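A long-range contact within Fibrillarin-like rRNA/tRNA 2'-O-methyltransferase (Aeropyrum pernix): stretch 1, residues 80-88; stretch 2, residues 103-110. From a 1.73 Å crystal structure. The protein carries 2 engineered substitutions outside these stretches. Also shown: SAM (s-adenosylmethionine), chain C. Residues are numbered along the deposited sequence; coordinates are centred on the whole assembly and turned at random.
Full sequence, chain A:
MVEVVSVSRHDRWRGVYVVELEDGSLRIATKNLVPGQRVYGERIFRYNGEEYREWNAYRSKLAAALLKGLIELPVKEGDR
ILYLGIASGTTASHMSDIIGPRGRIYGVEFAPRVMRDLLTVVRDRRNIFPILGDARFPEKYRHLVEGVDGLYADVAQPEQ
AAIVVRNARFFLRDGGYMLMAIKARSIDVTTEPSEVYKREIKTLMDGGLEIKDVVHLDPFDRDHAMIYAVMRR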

ATOM      1  N   ARG A  80      -2.632   0.055 -12.462  1.00  9.54           N
ATOM      2  CA  ARG A  80      -1.290  -0.464 -12.531  1.00 10.94           C
ATOM      3  C   ARG A  80      -0.501   0.355 -11.493  1.00 10.88           C
ATOM      4  O   ARG A  80      -0.563   1.621 -11.513  1.00 10.30           O
ATOM      5  CB  ARG A  80      -0.739  -0.136 -13.917  1.00 13.50           C
ATOM      6  CG  ARG A  80      -1.577  -0.701 -15.077  1.00 20.53           C
ATOM      7  CD  ARG A  80      -1.703  -2.162 -15.027  1.00 31.60           C
ATOM      8  NE  ARG A  80      -2.777  -2.680 -15.893  1.00 41.33           N
ATOM      9  CZ  ARG A  80      -2.594  -3.252 -17.093  1.00 43.32           C
ATOM     10  NH1 ARG A  80      -1.365  -3.396 -17.618  1.00 42.50           N
ATOM     11  NH2 ARG A  80      -3.655  -3.691 -17.775  1.00 45.51           N
ATOM     12  N   ILE A  81       0.223  -0.341 -10.605  1.00  6.73           N
ATOM     13  CA  ILE A  81       0.859   0.271  -9.434  1.00  7.46           C
ATOM     14  C   ILE A  81       2.320  -0.144  -9.378  1.00  6.16           C
ATOM     15  O   ILE A  81       2.657  -1.349  -9.492  1.00  9.03           O
ATOM     16  CB  ILE A  81       0.160  -0.215  -8.123  1.00  8.14           C
ATOM     17  CG1 ILE A  81      -1.287   0.317  -8.050  1.00 12.74           C
ATOM     18  CG2 ILE A  81       0.892   0.294  -6.883  1.00 10.38           C
ATOM     19  CD1 ILE A  81      -2.084  -0.375  -6.971  1.00 15.54           C
ATOM     20  N   LEU A  82       3.202   0.836  -9.196  1.00  7.61           N
ATOM     21  CA  LEU A  82       4.581   0.496  -8.962  1.00  8.94           C
ATOM     22  C   LEU A  82       4.759   0.519  -7.432  1.00  9.45           C
ATOM     23  O   LEU A  82       4.588   1.547  -6.781  1.00  9.93           O
ATOM     24  CB  LEU A  82       5.520   1.528  -9.593  1.00  9.71           C
ATOM     25  CG  LEU A  82       7.025   1.408  -9.233  1.00  9.58           C
ATOM     26  CD1 LEU A  82       7.518  -0.001  -9.603  1.00 13.83           C
ATOM     27  CD2 LEU A  82       7.810   2.496 -10.062  1.00  8.57           C
ATOM     28  N   TYR A  83       5.156  -0.619  -6.893  1.00  9.82           N
ATOM     29  CA  TYR A  83       5.278  -0.772  -5.431  1.00 10.65           C
ATOM     30  C   TYR A  83       6.750  -0.986  -5.052  1.00 10.91           C
ATOM     31  O   TYR A  83       7.324  -2.049  -5.385  1.00 12.30           O
ATOM     32  CB  TYR A  83       4.434  -1.966  -5.000  1.00  8.82           C
ATOM     33  CG  TYR A  83       4.189  -2.077  -3.495  1.00  7.81           C
ATOM     34  CD1 TYR A  83       2.955  -2.444  -3.026  1.00 13.25           C
ATOM     35  CD2 TYR A  83       5.221  -1.881  -2.563  1.00 10.55           C
ATOM     36  CE1 TYR A  83       2.756  -2.655  -1.668  1.00 11.05           C
ATOM     37  CE2 TYR A  83       5.014  -2.026  -1.155  1.00 12.44           C
ATOM     38  CZ  TYR A  83       3.783  -2.442  -0.747  1.00 13.03           C
ATOM     39  OH  TYR A  83       3.538  -2.638   0.592  1.00 11.93           O
ATOM     40  N   LEU A  84       7.326   0.032  -4.406  1.00  9.56           N
ATOM     41  CA  LEU A  84       8.741   0.015  -4.040  1.00  9.82           C
ATOM     42  C   LEU A  84       8.826  -0.551  -2.638  1.00  9.66           C
ATOM     43  O   LEU A  84       8.288   0.058  -1.685  1.00 10.54           O
ATOM     44  CB  LEU A  84       9.406   1.389  -4.146  1.00  9.07           C
ATOM     45  CG  LEU A  84       9.361   2.072  -5.542  1.00 14.06           C
ATOM     46  CD1 LEU A  84      10.105   3.393  -5.501  1.00 11.88           C
ATOM     47  CD2 LEU A  84       9.823   1.181  -6.673  1.00 11.05           C
ATOM     48  N   GLY A  85       9.449  -1.729  -2.509  1.00 10.85           N
ATOM     49  CA  GLY A  85       9.613  -2.308  -1.163  1.00 11.27           C
ATOM     50  C   GLY A  85       8.479  -3.256  -0.797  1.00 10.70           C
ATOM     51  O   GLY A  85       7.974  -3.206   0.348  1.00 13.03           O
ATOM     52  N   ILE A  86       8.105  -4.136  -1.717  1.00 13.31           N
ATOM     53  CA  ILE A  86       6.876  -4.915  -1.615  1.00 12.61           C
ATOM     54  C   ILE A  86       7.032  -5.958  -0.466  1.00 15.50           C
ATOM     55  O   ILE A  86       6.020  -6.422   0.061  1.00 14.31           O
ATOM     56  CB  ILE A  86       6.407  -5.524  -3.003  1.00 13.28           C
ATOM     57  CG1 ILE A  86       5.155  -6.412  -2.815  1.00 12.19           C
ATOM     58  CG2 ILE A  86       7.478  -6.445  -3.633  1.00 13.23           C
ATOM     59  CD1 ILE A  86       4.617  -7.039  -4.103  1.00 13.53           C
ATOM     60  N   ALA A  87       8.292  -6.321  -0.152  1.00 17.09           N
ATOM     61  CA  ALA A  87       8.549  -7.332   0.899  1.00 17.88           C
ATOM     62  C   ALA A  87       7.822  -8.669   0.578  1.00 18.36           C
ATOM     63  O   ALA A  87       7.844  -9.139  -0.558  1.00 15.90           O
ATOM     64  CB  ALA A  87       8.099  -6.735   2.278  1.00 17.21           C
ATOM     65  N   SER A  88       7.164  -9.300   1.550  1.00 20.04           N
ATOM     66  CA  SER A  88       6.469 -10.561   1.266  1.00 21.06           C
ATOM     67  C   SER A  88       4.993 -10.419   0.838  1.00 21.16           C
ATOM     68  O   SER A  88       4.246 -11.396   0.828  1.00 19.65           O
ATOM     69  CB  SER A  88       6.555 -11.491   2.480  1.00 22.78           C
ATOM     70  OG  SER A  88       6.244 -10.756   3.665  1.00 29.21           O
ATOM     71  N   GLY A 103      -5.815  -5.160 -13.117  1.00 17.49           N
ATOM     72  CA  GLY A 103      -4.747  -4.340 -12.576  1.00 12.33           C
ATOM     73  C   GLY A 103      -3.434  -5.102 -12.495  1.00 12.26           C
ATOM     74  O   GLY A 103      -3.373  -6.293 -12.756  1.00 11.83           O
ATOM     75  N   ARG A 104      -2.388  -4.390 -12.122  1.00 11.10           N
ATOM     76  CA  ARG A 104      -1.104  -5.015 -11.887  1.00 12.39           C
ATOM     77  C   ARG A 104      -0.413  -4.294 -10.740  1.00 12.74           C
ATOM     78  O   ARG A 104      -0.426  -3.053 -10.637  1.00 12.47           O
ATOM     79  CB  ARG A 104      -0.199  -4.904 -13.095  1.00 14.49           C
ATOM     80  CG  ARG A 104      -0.665  -5.625 -14.294  1.00 20.76           C
ATOM     81  CD  ARG A 104       0.502  -5.845 -15.244  1.00 29.93           C
ATOM     82  NE  ARG A 104       0.051  -6.789 -16.249  1.00 38.24           N
ATOM     83  CZ  ARG A 104       0.647  -7.009 -17.416  1.00 39.38           C
ATOM     84  NH1 ARG A 104       1.767  -6.364 -17.733  1.00 39.27           N
ATOM     85  NH2 ARG A 104       0.130  -7.914 -18.239  1.00 38.72           N
ATOM     86  N   ILE A 105       0.260  -5.059  -9.908  1.00 11.81           N
ATOM     87  CA  ILE A 105       1.263  -4.446  -9.015  1.00 10.11           C
ATOM     88  C   ILE A 105       2.646  -4.905  -9.420  1.00 11.00           C
ATOM     89  O   ILE A 105       2.945  -6.146  -9.410  1.00 11.96           O
ATOM     90  CB  ILE A 105       1.093  -4.954  -7.619  1.00 11.52           C
ATOM     91  CG1 ILE A 105      -0.227  -4.527  -7.089  1.00 13.70           C
ATOM     92  CG2 ILE A 105       2.195  -4.370  -6.683  1.00 12.49           C
ATOM     93  CD1 ILE A 105      -0.572  -5.213  -5.958  1.00 30.32           C
ATOM     94  N   TYR A 106       3.494  -3.947  -9.769  1.00 12.24           N
ATOM     95  CA  TYR A 106       4.863  -4.268 -10.078  1.00 12.54           C
ATOM     96  C   TYR A 106       5.602  -4.106  -8.777  1.00 12.68           C
ATOM     97  O   TYR A 106       5.712  -2.964  -8.236  1.00 11.07           O
ATOM     98  CB  TYR A 106       5.418  -3.315 -11.124  1.00 13.01           C
ATOM     99  CG  TYR A 106       4.754  -3.452 -12.464  1.00 10.51           C
ATOM    100  CD1 TYR A 106       5.249  -4.394 -13.423  1.00 14.25           C
ATOM    101  CD2 TYR A 106       3.739  -2.562 -12.836  1.00 12.84           C
ATOM    102  CE1 TYR A 106       4.662  -4.468 -14.708  1.00 17.89           C
ATOM    103  CE2 TYR A 106       3.143  -2.662 -14.091  1.00 17.89           C
ATOM    104  CZ  TYR A 106       3.626  -3.622 -15.012  1.00 19.54           C
ATOM    105  OH  TYR A 106       3.066  -3.719 -16.293  1.00 23.95           O
ATOM    106  N   GLY A 107       6.052  -5.234  -8.227  1.00 11.74           N
ATOM    107  CA  GLY A 107       6.585  -5.204  -6.862  1.00 12.97           C
ATOM    108  C   GLY A 107       8.077  -5.303  -6.837  1.00 13.41           C
ATOM    109  O   GLY A 107       8.621  -6.367  -7.050  1.00 14.65           O
ATOM    110  N   VAL A 108       8.733  -4.196  -6.518  1.00 13.97           N
ATOM    111  CA  VAL A 108      10.202  -4.138  -6.439  1.00 14.83           C
ATOM    112  C   VAL A 108      10.685  -4.462  -5.036  1.00 15.97           C
ATOM    113  O   VAL A 108      10.276  -3.852  -4.069  1.00 14.57           O
ATOM    114  CB  VAL A 108      10.705  -2.735  -6.886  1.00 14.51           C
ATOM    115  CG1 VAL A 108      12.287  -2.601  -6.772  1.00 12.33           C
ATOM    116  CG2 VAL A 108      10.174  -2.374  -8.254  1.00 12.78           C
ATOM    117  N   GLU A 109      11.644  -5.371  -4.938  1.00 17.71           N
ATOM    118  CA  GLU A 109      12.161  -5.858  -3.664  1.00 19.54           C
ATOM    119  C   GLU A 109      13.569  -6.319  -3.962  1.00 19.85           C
ATOM    120  O   GLU A 109      13.763  -7.070  -4.973  1.00 19.42           O
ATOM    121  CB  GLU A 109      11.327  -7.075  -3.188  1.00 20.09           C
ATOM    122  CG  GLU A 109      11.911  -7.862  -2.001  1.00 22.49           C
ATOM    123  CD  GLU A 109      12.193  -6.979  -0.822  1.00 23.31           C
ATOM    124  OE1 GLU A 109      11.272  -6.235  -0.312  1.00 18.50           O
ATOM    125  OE2 GLU A 109      13.386  -6.947  -0.431  1.00 21.54           O
ATOM    126  N   PHE A 110      14.536  -5.877  -3.138  1.00 21.03           N
ATOM    127  CA  PHE A 110      15.980  -6.186  -3.428  1.00 24.03           C
ATOM    128  C   PHE A 110      16.617  -7.359  -2.673  1.00 25.92           C
ATOM    129  O   PHE A 110      17.751  -7.721  -2.995  1.00 26.38           O
ATOM    130  CB  PHE A 110      16.891  -4.968  -3.427  1.00 23.28           C
ATOM    131  CG  PHE A 110      17.292  -4.438  -2.060  1.00 23.44           C
ATOM    132  CD1 PHE A 110      18.391  -3.530  -1.985  1.00 21.04           C
ATOM    133  CD2 PHE A 110      16.624  -4.804  -0.883  1.00 22.73           C
ATOM    134  CE1 PHE A 110      18.803  -2.980  -0.763  1.00 27.21           C
ATOM    135  CE2 PHE A 110      17.037  -4.267   0.365  1.00 28.02           C
ATOM    136  CZ  PHE A 110      18.119  -3.364   0.432  1.00 26.41           C
TER
HETATM  137  N   SAM C 301       5.514  -2.568   2.114  1.00 16.17           N
HETATM  138  CA  SAM C 301       5.577  -3.815   2.930  1.00 17.62           C
HETATM  139  C   SAM C 301       4.174  -4.046   3.498  1.00 19.62           C
HETATM  140  O   SAM C 301       3.427  -3.083   3.772  1.00 19.51           O
HETATM  141  OXT SAM C 301       3.779  -5.193   3.680  1.00 20.72           O
HETATM  142  CB  SAM C 301       6.596  -3.712   4.117  1.00 18.32           C
HETATM  143  CG  SAM C 301       7.904  -3.248   3.498  1.00 19.69           C
HETATM  144  SD  SAM C 301       9.403  -3.549   4.476  1.00 20.99           S
HETATM  145  CE  SAM C 301       9.078  -2.133   5.558  1.00 14.88           C
HETATM  146  C5' SAM C 301      10.687  -2.811   3.401  1.00 18.92           C
HETATM  147  C4' SAM C 301      11.201  -3.763   2.316  1.00 20.71           C
HETATM  148  O4' SAM C 301      11.920  -3.087   1.285  1.00 17.66           O
HETATM  149  C3' SAM C 301      12.147  -4.867   2.766  1.00 17.22           C
HETATM  150  O3' SAM C 301      11.511  -6.087   2.369  1.00 15.55           O
HETATM  151  C2' SAM C 301      13.513  -4.572   2.127  1.00 16.98           C
HETATM  152  O2' SAM C 301      14.195  -5.747   1.748  1.00 18.39           O
HETATM  153  C1' SAM C 301      13.123  -3.771   0.892  1.00 16.99           C
HETATM  154  N9  SAM C 301      14.088  -2.729   0.493  1.00 18.41           N
HETATM  155  C8  SAM C 301      14.888  -1.881   1.268  1.00 19.72           C
HETATM  156  N7  SAM C 301      15.626  -1.075   0.410  1.00 21.36           N
HETATM  157  C5  SAM C 301      15.320  -1.397  -0.855  1.00 17.49           C
HETATM  158  C6  SAM C 301      15.745  -0.888  -2.071  1.00 21.48           C
HETATM  159  N6  SAM C 301      16.687   0.122  -2.215  1.00 18.03           N
HETATM  160  N1  SAM C 301      15.119  -1.504  -3.146  1.00 18.35           N
HETATM  161  C2  SAM C 301      14.181  -2.521  -3.161  1.00 21.58           C
HETATM  162  N3  SAM C 301      13.772  -3.003  -1.931  1.00 17.70           N
HETATM  163  C4  SAM C 301      14.364  -2.455  -0.836  1.00 18.73           C

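The two stretches are joined by a ladder of main-chain hydrogen bonds between parallel strands, 80-84 and 104-109, whose axes diverge by 17°. Because the strands are parallel, odd-numbered residues of the first reach to both sides of their partners in the second. Ile81 N donates to Arg104 O (2.8 Å), and Ile81 O accepts from Tyr106 N (2.7 Å); Tyr83 N then donates to Tyr106 O (2.8 Å), and Tyr83 O accepts from Val108 N (2.8 Å). The ladder outlasts the first strand, since Val108 O receives both Gly85 N at 2.8 Å and Ile86 N at 3.2 Å as the chain turns away. Three CA-H...O contacts accompany these bonds, the shortest from Arg80 CA to Arg104 O (3.3 Å).

Past the end of the first strand, the Glu109 carboxylate takes over. Its OE1 accepts a weak hydrogen bond from Ala87 N (3.0 Å, with an angle of only 128° at the hydrogen) and a shorter one from SAM O3' (2.7 Å), while OE2 accepts from SAM O2' (2.6 Å). One side chain thus ties the turn after the first strand to the cofactor ribose. The first stretch holds the methionine part of SAM, whose amino N donates to Tyr83 OH at a very short 2.5 Å and to Gly85 O at 3.1 Å. Gly85 adopts phi/psi of 93/45, where a CB would press against the preceding carbonyl oxygen and crowd SAM O4'. The ring of Phe110, which does not touch the first stretch, lies with one face over the adenine.

Side chains pack on both faces of the paired strands. On the face bearing Leu82, Leu84 and Val108, Val108 CG2 lies 3.8 Å from Leu82 CD1 and 3.9 Å from Leu84 CD2, so the valine bridges two leucines. On the other face, Ile105 CG2 meets Tyr83 CB at 3.7 Å and Ile86 CD1 at 4.4 Å. Gly107 leaves room here for Ile86: an ideal CB on Gly107 would fall 2.5 Å from Ile86 CD1, a clash, and Ile86 CG2 already approaches Gly107 C to 3.5 Å.

At the start of the strands, Arg80 and Arg104 lie side by side despite their like charge, with Arg80 NH1 3.9 Å from Arg104 NE. Their aliphatic portions touch, Arg80 CD to Arg104 CB at 3.7 Å, and Arg104 NH1 donates to Tyr106 OH (3.3 Å) within its own strand. Altogether, the contact buries 687 Å², summed over both stretches.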